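Local coordinates for GphF Dehydratase 1 (Archangium violaceum, PDB 6MBF), which probably dehydrates a beta-hydroxyacyl intermediate in gephyronic acid polyketide synthesis and may also shift the resulting double bond, at residues A70-I75 and I128-L133; Q191-Y196 and G238-R243; I232-R237 and L273-D278. All blocks are in the same frame, centred on the assembly; numbering follows the deposited sequence. Where two conformers were deposited one is given.

How the contacts relate
The three contacts lie in the double hot-dog fold of polyketide synthase dehydratases. Contacts 1 and 3, with centres about 10 Å apart, occupy four successive antiparallel strands in the order 121-131, 73-81, 224-234 and 273-284, and they touch where Glu233 meets Arg131 and Thr73. The seam between strands 73-81 and 224-234 joins early and late parts of the chain. Contact 1 closes along the chain before the other two open. Contacts 2 and 3 alternate: 191-196, 232-237, 238-243, then 273-278, with centres about 13 Å apart and Val239 packed on Val274. Contact 2, about 18 Å from contact 1 between centres, ties a loop to the connection leading into strand 241-248.

Contact 1 (A70-I75 and I128-L133); sequences AADTLI and IARRQL
With CG anti to its backbone N (chi1 -163°) and the chain extended to NE, Arg130 runs side by side with Leu74; Arg131, on the other face of the sheet, bends at chi3 (74°), turning NE aside. Strands 73-75 and 128-131 form an antiparallel pair of the hot-dog fold. The hydrogen-bonded pairs Thr73-Arg131 and Ile75-Ala129 flank the non-hydrogen-bonded pair Leu74-Arg130, and Thr73 N reaches Arg131 O at 2.8 Å. Arg130 CD lies 3.9 Å from Leu74 CD2. Asp72 CB and Ala70 CA meet the edge of the Arg130 guanidinium, the latter 3.5 Å from NH2. This NH2 donates to Asn69 O, and Asn69 ND2 binds Asp72 OD2. Arg130 NE is buried without a partner, with Asp72 OD1 4.5 Å away, too far for a salt bridge. An alanine in place of Arg130 would probably leave Asn69 O without this donor and open a gap beside Leu74 CD2. On the opposite face Glu233 of strand 224-234 forms a salt bridge to Arg131 and a hydrogen bond with Thr73 OG1, which sits 4.1 Å above the plane of the Arg131 guanidinium, over its centre. Ile75 CD1 approaches Arg131 NH1 obliquely, at 3.4 Å.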
loop_
_atom_site.group_PDB
_atom_site.type_symbol
_atom_site.label_atom_id
_atom_site.label_comp_id
_atom_site.label_asym_id
_atom_site.label_seq_id
_atom_site.Cartn_x
_atom_site.Cartn_y
_atom_site.Cartn_z
ATOM N N ALA A 70 -9.123 18.250 -10.506
ATOM C CA ALA A 70 -9.025 17.507 -9.253
ATOM C C ALA A 70 -9.616 16.110 -9.395
ATOM O O ALA A 70 -9.112 15.149 -8.803
ATOM C CB ALA A 70 -9.726 18.272 -8.129
ATOM N N ALA A 71 -10.663 15.976 -10.207
ATOM C CA ALA A 71 -11.388 14.725 -10.391
ATOM C C ALA A 71 -10.689 13.742 -11.324
ATOM O O ALA A 71 -11.191 12.628 -11.500
ATOM C CB ALA A 71 -12.790 15.008 -10.932
ATOM N N ASP A 72 -9.575 14.123 -11.944
ATOM C CA ASP A 72 -8.859 13.180 -12.790
ATOM C C ASP A 72 -8.335 12.015 -11.958
ATOM O O ASP A 72 -8.096 12.140 -10.753
ATOM C CB ASP A 72 -7.701 13.870 -13.507
ATOM C CG ASP A 72 -8.170 14.879 -14.535
ATOM O OD1 ASP A 72 -7.311 15.586 -15.104
ATOM O OD2 ASP A 72 -9.401 14.977 -14.761
ATOM N N THR A 73 -8.160 10.873 -12.614
ATOM C CA THR A 73 -7.607 9.708 -11.937
ATOM C C THR A 73 -6.115 9.905 -11.676
ATOM O O THR A 73 -5.405 10.531 -12.467
ATOM C CB THR A 73 -7.819 8.449 -12.770
ATOM O OG1 THR A 73 -6.862 8.421 -13.834
ATOM C CG2 THR A 73 -9.231 8.398 -13.349
ATOM N N LEU A 74 -5.643 9.371 -10.556
ATOM C CA LEU A 74 -4.224 9.347 -10.231
ATOM C C LEU A 74 -3.669 7.963 -10.546
ATOM O O LEU A 74 -4.291 6.951 -10.219
ATOM C CB LEU A 74 -3.997 9.671 -8.754
ATOM C CG LEU A 74 -4.613 10.952 -8.183
ATOM C CD1 LEU A 74 -4.434 11.011 -6.672
ATOM C CD2 LEU A 74 -3.974 12.152 -8.835
ATOM N N ILE A 75 -2.491 7.917 -11.164
ATOM C CA ILE A 75 -1.933 6.667 -11.666
ATOM C C ILE A 75 -0.507 6.492 -11.159
ATOM O O ILE A 75 0.294 7.432 -11.182
ATOM C CB ILE A 75 -1.960 6.630 -13.205
ATOM C CG1 ILE A 75 -3.402 6.749 -13.716
ATOM C CG2 ILE A 75 -1.320 5.356 -13.711
ATOM C CD1 ILE A 75 -3.502 7.350 -15.109
ATOM N N ILE A 128 4.523 8.112 -12.376
ATOM C CA ILE A 128 3.234 8.681 -12.004
ATOM C C ILE A 128 2.598 9.326 -13.228
ATOM O O ILE A 128 3.284 9.774 -14.154
ATOM C CB ILE A 128 3.339 9.700 -10.848
ATOM C CG1 ILE A 128 4.461 10.710 -11.109
ATOM C CG2 ILE A 128 3.535 8.983 -9.494
ATOM C CD1 ILE A 128 4.487 11.850 -10.102
ATOM N N ALA A 129 1.273 9.361 -13.227
ATOM C CA ALA A 129 0.523 9.967 -14.318
ATOM C C ALA A 129 -0.844 10.374 -13.792
ATOM O O ALA A 129 -1.232 10.039 -12.669
ATOM C CB ALA A 129 0.404 9.019 -15.514
ATOM N N ARG A 130 -1.569 11.105 -14.631
ATOM C CA ARG A 130 -2.887 11.614 -14.301
ATOM C C ARG A 130 -3.690 11.647 -15.591
ATOM O O ARG A 130 -3.170 12.048 -16.634
ATOM C CB ARG A 130 -2.777 13.004 -13.670
ATOM C CG ARG A 130 -3.994 13.475 -12.935
ATOM C CD ARG A 130 -3.569 14.505 -11.915
ATOM N NE ARG A 130 -4.703 15.249 -11.394
ATOM C CZ ARG A 130 -4.597 16.196 -10.474
ATOM N NH1 ARG A 130 -3.406 16.495 -9.970
ATOM N NH2 ARG A 130 -5.678 16.833 -10.047
ATOM N N ARG A 131 -4.941 11.201 -15.527
ATOM C CA ARG A 131 -5.765 11.095 -16.724
ATOM C C ARG A 131 -7.177 11.563 -16.416
ATOM O O ARG A 131 -7.705 11.294 -15.334
ATOM C CB ARG A 131 -5.797 9.654 -17.253
ATOM C CG ARG A 131 -6.609 9.484 -18.522
ATOM C CD ARG A 131 -6.619 8.047 -19.016
ATOM N NE ARG A 131 -7.461 7.174 -18.205
ATOM C CZ ARG A 131 -6.991 6.228 -17.399
ATOM N NH1 ARG A 131 -5.685 6.040 -17.301
ATOM N NH2 ARG A 131 -7.825 5.471 -16.699
ATOM N N GLN A 132 -7.790 12.257 -17.372
ATOM C CA GLN A 132 -9.161 12.713 -17.186
ATOM C C GLN A 132 -10.109 11.521 -17.138
ATOM O O GLN A 132 -9.941 10.541 -17.869
ATOM C CB GLN A 132 -9.561 13.677 -18.304
ATOM C CG GLN A 132 -10.465 14.808 -17.833
ATOM C CD GLN A 132 -10.432 16.021 -18.750
ATOM O OE1 GLN A 132 -9.376 16.410 -19.256
ATOM N NE2 GLN A 132 -11.593 16.628 -18.964
ATOM N N LEU A 133 -11.108 11.611 -16.263
ATOM C CA LEU A 133 -11.992 10.486 -15.943
ATOM C C LEU A 133 -12.703 9.883 -17.159
ATOM O O LEU A 133 -13.116 10.595 -18.072
ATOM C CB LEU A 133 -13.024 10.930 -14.902
ATOM C CG LEU A 133 -13.686 12.291 -15.146
ATOM C CD1 LEU A 133 -14.991 12.150 -15.926
ATOM C CD2 LEU A 133 -13.909 13.031 -13.833
#

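Contact 2 (Q191-Y196 and G238-R243); sequences QESASY and GVREVR
Gly238, in the left-handed backbone region (phi 67°, psi 28°), brings its CA to 3.4 Å from Ser193 O, where the loop after helix 187-190 turns through the helical angles of residues 193-195. A bond of 3.0 Å from Ser195 N to Glu192 O closes that turn. A beta carbon on residue 238 would stand about 3.1 Å from Ser193 O, a tight fit, so both the positive phi and the neighbouring carbonyl suit a residue without a side chain.

Ser193 and Arg240 carry the side-chain contact. The CB of Ser193 points toward the other segment and touches Gly238 O, at 3.5 Å, and beside it the aliphatic part of Arg240, whose CG lies 3.8 Å away. The loop thereby rests on the connection between strands 224-234 and 241-248, at the surface of the hot-dog fold. As this connection enters strand 241-248, Val242 turns onto Leu202 and Cys206 of helix 200-214, the helix that follows the loop.

Beyond Ser193, the Arg240 chain bends at chi3 (-62°), and Gln191 OE1 lies at the edge of its guanidinium, 4.5 Å from NH1, a distant neighbour. A weak hydrogen bond from the same NH1 to Ala190 O links the arginine to the end of helix 187-190. Tyr196 contributes mainly backbone here, its O lying 3.9 Å from Gly238 N. Its ring meets that of His199; Glu192 OE1 lies at the edge of the tyrosine ring and hydrogen-bonds His199 NE2.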
loop_
_atom_site.group_PDB
_atom_site.type_symbol
_atom_site.label_atom_id
_atom_site.label_comp_id
_atom_site.label_asym_id
_atom_site.label_seq_id
_atom_site.Cartn_x
_atom_site.Cartn_y
_atom_site.Cartn_z
ATOM N N GLN A 191 -10.885 8.613 10.905
ATOM C CA GLN A 191 -10.961 10.059 11.077
ATOM C C GLN A 191 -9.992 10.815 10.178
ATOM O O GLN A 191 -10.050 12.050 10.131
ATOM C CB GLN A 191 -10.692 10.420 12.542
ATOM C CG GLN A 191 -11.668 9.785 13.517
ATOM C CD GLN A 191 -13.103 9.930 13.055
ATOM O OE1 GLN A 191 -13.796 8.939 12.817
ATOM N NE2 GLN A 191 -13.555 11.172 12.917
ATOM N N GLU A 192 -9.115 10.110 9.466
ATOM C CA GLU A 192 -8.032 10.711 8.701
ATOM C C GLU A 192 -8.285 10.684 7.198
ATOM O O GLU A 192 -7.328 10.682 6.417
ATOM C CB GLU A 192 -6.716 10.004 9.016
ATOM C CG GLU A 192 -6.319 10.085 10.464
ATOM C CD GLU A 192 -5.225 9.095 10.841
ATOM O OE1 GLU A 192 -4.987 8.117 10.095
ATOM O OE2 GLU A 192 -4.606 9.297 11.902
ATOM N N SER A 193 -9.554 10.682 6.773
ATOM C CA SER A 193 -9.850 10.581 5.345
ATOM C C SER A 193 -9.383 11.809 4.575
ATOM O O SER A 193 -9.054 11.705 3.388
ATOM C CB SER A 193 -11.349 10.353 5.120
ATOM O OG SER A 193 -12.095 11.530 5.381
ATOM N N ALA A 194 -9.350 12.975 5.217
ATOM C CA ALA A 194 -8.865 14.167 4.536
ATOM C C ALA A 194 -7.354 14.169 4.353
ATOM O O ALA A 194 -6.836 15.026 3.630
ATOM C CB ALA A 194 -9.291 15.422 5.302
ATOM N N SER A 195 -6.636 13.237 4.977
ATOM C CA SER A 195 -5.184 13.320 5.007
ATOM C C SER A 195 -4.503 12.543 3.892
ATOM O O SER A 195 -3.371 12.885 3.529
ATOM C CB SER A 195 -4.648 12.821 6.355
ATOM O OG SER A 195 -5.073 13.665 7.409
ATOM N N TYR A 196 -5.150 11.516 3.352
ATOM C CA TYR A 196 -4.534 10.613 2.390
ATOM C C TYR A 196 -5.339 10.583 1.098
ATOM O O TYR A 196 -6.563 10.757 1.100
ATOM C CB TYR A 196 -4.447 9.173 2.934
ATOM C CG TYR A 196 -3.562 9.002 4.145
ATOM C CD1 TYR A 196 -2.180 8.919 4.022
ATOM C CD2 TYR A 196 -4.113 8.914 5.418
ATOM C CE1 TYR A 196 -1.362 8.755 5.150
ATOM C CE2 TYR A 196 -3.317 8.747 6.539
ATOM C CZ TYR A 196 -1.941 8.668 6.403
ATOM O OH TYR A 196 -1.146 8.503 7.519
ATOM N N GLY A 238 -9.988 9.976 -0.490
ATOM C CA GLY A 238 -10.528 9.996 0.858
ATOM C C GLY A 238 -11.559 8.933 1.175
ATOM O O GLY A 238 -12.410 9.146 2.042
ATOM N N VAL A 239 -11.496 7.787 0.508
ATOM C CA VAL A 239 -12.467 6.717 0.723
ATOM C C VAL A 239 -12.151 5.991 2.026
ATOM O O VAL A 239 -10.983 5.750 2.347
ATOM C CB VAL A 239 -12.453 5.758 -0.482
ATOM C CG1 VAL A 239 -13.318 4.540 -0.206
ATOM C CG2 VAL A 239 -12.934 6.482 -1.738
ATOM N N ARG A 240 -13.196 5.649 2.800
ATOM C CA ARG A 240 -13.032 4.989 4.089
ATOM C C ARG A 240 -13.538 3.556 4.102
ATOM O O ARG A 240 -13.316 2.848 5.091
ATOM C CB ARG A 240 -13.767 5.765 5.200
ATOM C CG ARG A 240 -13.548 7.276 5.183
ATOM C CD ARG A 240 -14.100 7.924 6.455
ATOM N NE ARG A 240 -15.541 7.743 6.603
ATOM C CZ ARG A 240 -16.215 8.056 7.704
ATOM N NH1 ARG A 240 -15.569 8.555 8.752
ATOM N NH2 ARG A 240 -17.529 7.865 7.762
ATOM N N GLU A 241 -14.199 3.112 3.036
ATOM C CA GLU A 241 -14.938 1.859 3.063
ATOM C C GLU A 241 -15.139 1.404 1.628
ATOM O O GLU A 241 -15.595 2.192 0.790
ATOM C CB GLU A 241 -16.286 2.035 3.776
ATOM C CG GLU A 241 -17.075 0.744 3.945
ATOM C CD GLU A 241 -18.348 0.935 4.756
ATOM O OE1 GLU A 241 -18.712 2.099 5.045
ATOM O OE2 GLU A 241 -18.991 -0.080 5.089
ATOM N N VAL A 242 -14.776 0.149 1.335
ATOM C CA VAL A 242 -14.934 -0.407 -0.003
ATOM C C VAL A 242 -15.336 -1.870 0.086
ATOM O O VAL A 242 -15.160 -2.533 1.114
ATOM C CB VAL A 242 -13.653 -0.313 -0.875
ATOM C CG1 VAL A 242 -13.253 1.141 -1.145
ATOM C CG2 VAL A 242 -12.515 -1.087 -0.230
ATOM N N ARG A 243 -15.883 -2.364 -1.011
ATOM C CA ARG A 243 -15.880 -3.785 -1.306
ATOM C C ARG A 243 -14.814 -4.021 -2.364
ATOM O O ARG A 243 -14.704 -3.258 -3.327
ATOM C CB ARG A 243 -17.248 -4.265 -1.790
ATOM C CG ARG A 243 -18.329 -4.179 -0.715
ATOM C CD ARG A 243 -19.578 -4.922 -1.182
ATOM N NE ARG A 243 -20.631 -4.927 -0.167
ATOM C CZ ARG A 243 -21.576 -3.997 -0.055
ATOM N NH1 ARG A 243 -21.618 -2.966 -0.893
ATOM N NH2 ARG A 243 -22.484 -4.095 0.906
#

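Contact 3 (I232-R237 and L273-D278); sequences IELRAR and LVASVD
Glu233 and Ser276 form the hydrogen-bonded pair at the heart of this antiparallel pairing of strands 232-234 and 273-278, joined through both their backbone N-H groups and carbonyls. The bond from Glu233 N to Ser276 O is 2.9 Å long and lies in the carbonyl plane. On the buried face the packing is close: with CG anti to the backbone N (chi1 -177°) and chi2 at 66°, Leu234 lays CD1 3.9 Å from Ala275 CB and also against Val274 CG1, while Ile232 and Val277 lie side by side, with Ile232 CD1 4.0 Å from Val277 CG2. Val274 and Ala275 both face Leu266 of the neighbouring strand, a classic beta bulge in the hot-dog sheet.

Past the last strand pair, Arg235 N still binds Val274 O, at 2.7 Å and nearly straight (170° at the hydrogen). Here the contact opens toward solvent. The side chain of Arg235 crosses that of Leu273, whose CD2 sits 3.5 Å above the guanidinium plane, offset toward its rim. At the guanidinium edge a water accepts from Arg235 NE at 2.7 Å; its link to Ser276 OG is doubtful, because that serine was modelled in two conformers.

On the face shared with Ser276, OE1 of the buried Glu233 holds a salt bridge to Arg231, while OE2 faces Arg131 and Thr73. The two positive neighbours would be expected to stabilise the carboxylate as an anion, making Glu233 a charged link from this pair across strand 73-81 to strand 121-131.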
loop_
_atom_site.group_PDB
_atom_site.type_symbol
_atom_site.label_atom_id
_atom_site.label_comp_id
_atom_site.label_asym_id
_atom_site.label_seq_id
_atom_site.Cartn_x
_atom_site.Cartn_y
_atom_site.Cartn_z
ATOM N N ILE A 232 -1.488 1.028 -10.369
ATOM C CA ILE A 232 -2.603 1.341 -9.487
ATOM C C ILE A 232 -3.228 2.642 -9.974
ATOM O O ILE A 232 -2.513 3.596 -10.294
ATOM C CB ILE A 232 -2.185 1.435 -8.003
ATOM C CG1 ILE A 232 -3.393 1.820 -7.145
ATOM C CG2 ILE A 232 -1.061 2.437 -7.803
ATOM C CD1 ILE A 232 -3.165 1.672 -5.638
ATOM N N GLU A 233 -4.553 2.661 -10.084
ATOM C CA GLU A 233 -5.277 3.854 -10.495
ATOM C C GLU A 233 -6.332 4.188 -9.454
ATOM O O GLU A 233 -7.070 3.308 -9.009
ATOM C CB GLU A 233 -5.919 3.659 -11.862
ATOM C CG GLU A 233 -6.612 4.893 -12.372
ATOM C CD GLU A 233 -6.954 4.769 -13.829
ATOM O OE1 GLU A 233 -7.079 3.621 -14.311
ATOM O OE2 GLU A 233 -7.078 5.818 -14.495
ATOM N N LEU A 234 -6.397 5.454 -9.055
ATOM C CA LEU A 234 -7.338 5.911 -8.038
ATOM C C LEU A 234 -8.307 6.913 -8.650
ATOM O O LEU A 234 -7.879 7.911 -9.244
ATOM C CB LEU A 234 -6.601 6.555 -6.863
ATOM C CG LEU A 234 -7.450 7.027 -5.684
ATOM C CD1 LEU A 234 -8.118 5.856 -4.957
ATOM C CD2 LEU A 234 -6.600 7.830 -4.710
ATOM N N ARG A 235 -9.608 6.656 -8.491
ATOM C CA ARG A 235 -10.644 7.494 -9.083
ATOM C C ARG A 235 -11.406 8.340 -8.081
ATOM O O ARG A 235 -12.159 9.227 -8.498
ATOM C CB ARG A 235 -11.665 6.641 -9.847
ATOM C CG ARG A 235 -11.063 5.630 -10.783
ATOM C CD ARG A 235 -12.126 5.082 -11.716
ATOM N NE ARG A 235 -11.537 4.332 -12.819
ATOM C CZ ARG A 235 -12.118 4.172 -14.000
ATOM N NH1 ARG A 235 -13.305 4.718 -14.231
ATOM N NH2 ARG A 235 -11.514 3.474 -14.952
ATOM N N ALA A 236 -11.293 8.055 -6.789
ATOM C CA ALA A 236 -11.931 8.862 -5.758
ATOM C C ALA A 236 -10.982 8.964 -4.575
ATOM O O ALA A 236 -10.342 7.977 -4.206
ATOM C CB ALA A 236 -13.270 8.259 -5.319
ATOM N N ARG A 237 -10.880 10.159 -3.995
ATOM C CA ARG A 237 -9.990 10.408 -2.871
ATOM C C ARG A 237 -10.742 10.267 -1.547
ATOM O O ARG A 237 -11.964 10.411 -1.481
ATOM C CB ARG A 237 -9.379 11.806 -2.960
ATOM C CG ARG A 237 -9.227 12.349 -4.370
ATOM C CD ARG A 237 -7.910 11.965 -5.013
ATOM N NE ARG A 237 -7.606 12.842 -6.145
ATOM C CZ ARG A 237 -6.917 13.977 -6.048
ATOM N NH1 ARG A 237 -6.686 14.719 -7.125
ATOM N NH2 ARG A 237 -6.449 14.368 -4.870
ATOM N N LEU A 273 -16.563 2.086 -9.147
ATOM C CA LEU A 273 -15.137 1.777 -9.047
ATOM C C LEU A 273 -14.362 2.928 -8.411
ATOM O O LEU A 273 -14.455 4.075 -8.858
ATOM C CB LEU A 273 -14.570 1.477 -10.430
ATOM C CG LEU A 273 -13.110 1.020 -10.427
ATOM C CD1 LEU A 273 -13.014 -0.386 -9.861
ATOM C CD2 LEU A 273 -12.523 1.084 -11.837
ATOM N N VAL A 274 -13.598 2.606 -7.371
ATOM C CA VAL A 274 -12.766 3.568 -6.655
ATOM C C VAL A 274 -11.299 3.451 -7.052
ATOM O O VAL A 274 -10.600 4.459 -7.174
ATOM C CB VAL A 274 -12.946 3.365 -5.132
ATOM C CG1 VAL A 274 -11.823 4.040 -4.356
ATOM C CG2 VAL A 274 -14.300 3.891 -4.694
ATOM N N ALA A 275 -10.804 2.230 -7.234
ATOM C CA ALA A 275 -9.391 2.041 -7.523
ATOM C C ALA A 275 -9.191 0.682 -8.168
ATOM O O ALA A 275 -9.996 -0.232 -7.993
ATOM C CB ALA A 275 -8.532 2.161 -6.256
ATOM N N SER A 276 -8.089 0.549 -8.897
ATOM C CA SER A 276 -7.764 -0.713 -9.546
ATOM C C SER A 276 -6.273 -0.976 -9.426
ATOM O O SER A 276 -5.457 -0.072 -9.629
ATOM C CB SER A 276 -8.162 -0.712 -11.020
ATOM O OG SER A 276 -7.480 0.320 -11.706
ATOM N N VAL A 277 -5.930 -2.224 -9.127
ATOM C CA VAL A 277 -4.553 -2.656 -8.904
ATOM C C VAL A 277 -4.277 -3.806 -9.864
ATOM O O VAL A 277 -4.965 -4.832 -9.818
ATOM C CB VAL A 277 -4.306 -3.094 -7.448
ATOM C CG1 VAL A 277 -2.882 -3.599 -7.297
ATOM C CG2 VAL A 277 -4.571 -1.941 -6.470
ATOM N N ASP A 278 -3.293 -3.633 -10.745
ATOM C CA ASP A 278 -2.924 -4.664 -11.705
ATOM C C ASP A 278 -1.584 -5.270 -11.323
ATOM O O ASP A 278 -0.595 -4.547 -11.160
ATOM C CB ASP A 278 -2.838 -4.103 -13.131
ATOM C CG ASP A 278 -4.169 -3.597 -13.637
ATOM O OD1 ASP A 278 -4.186 -2.571 -14.354
ATOM O OD2 ASP A 278 -5.196 -4.220 -13.302
HETATM O O HOH W 1 -9.433 2.918 -11.818
#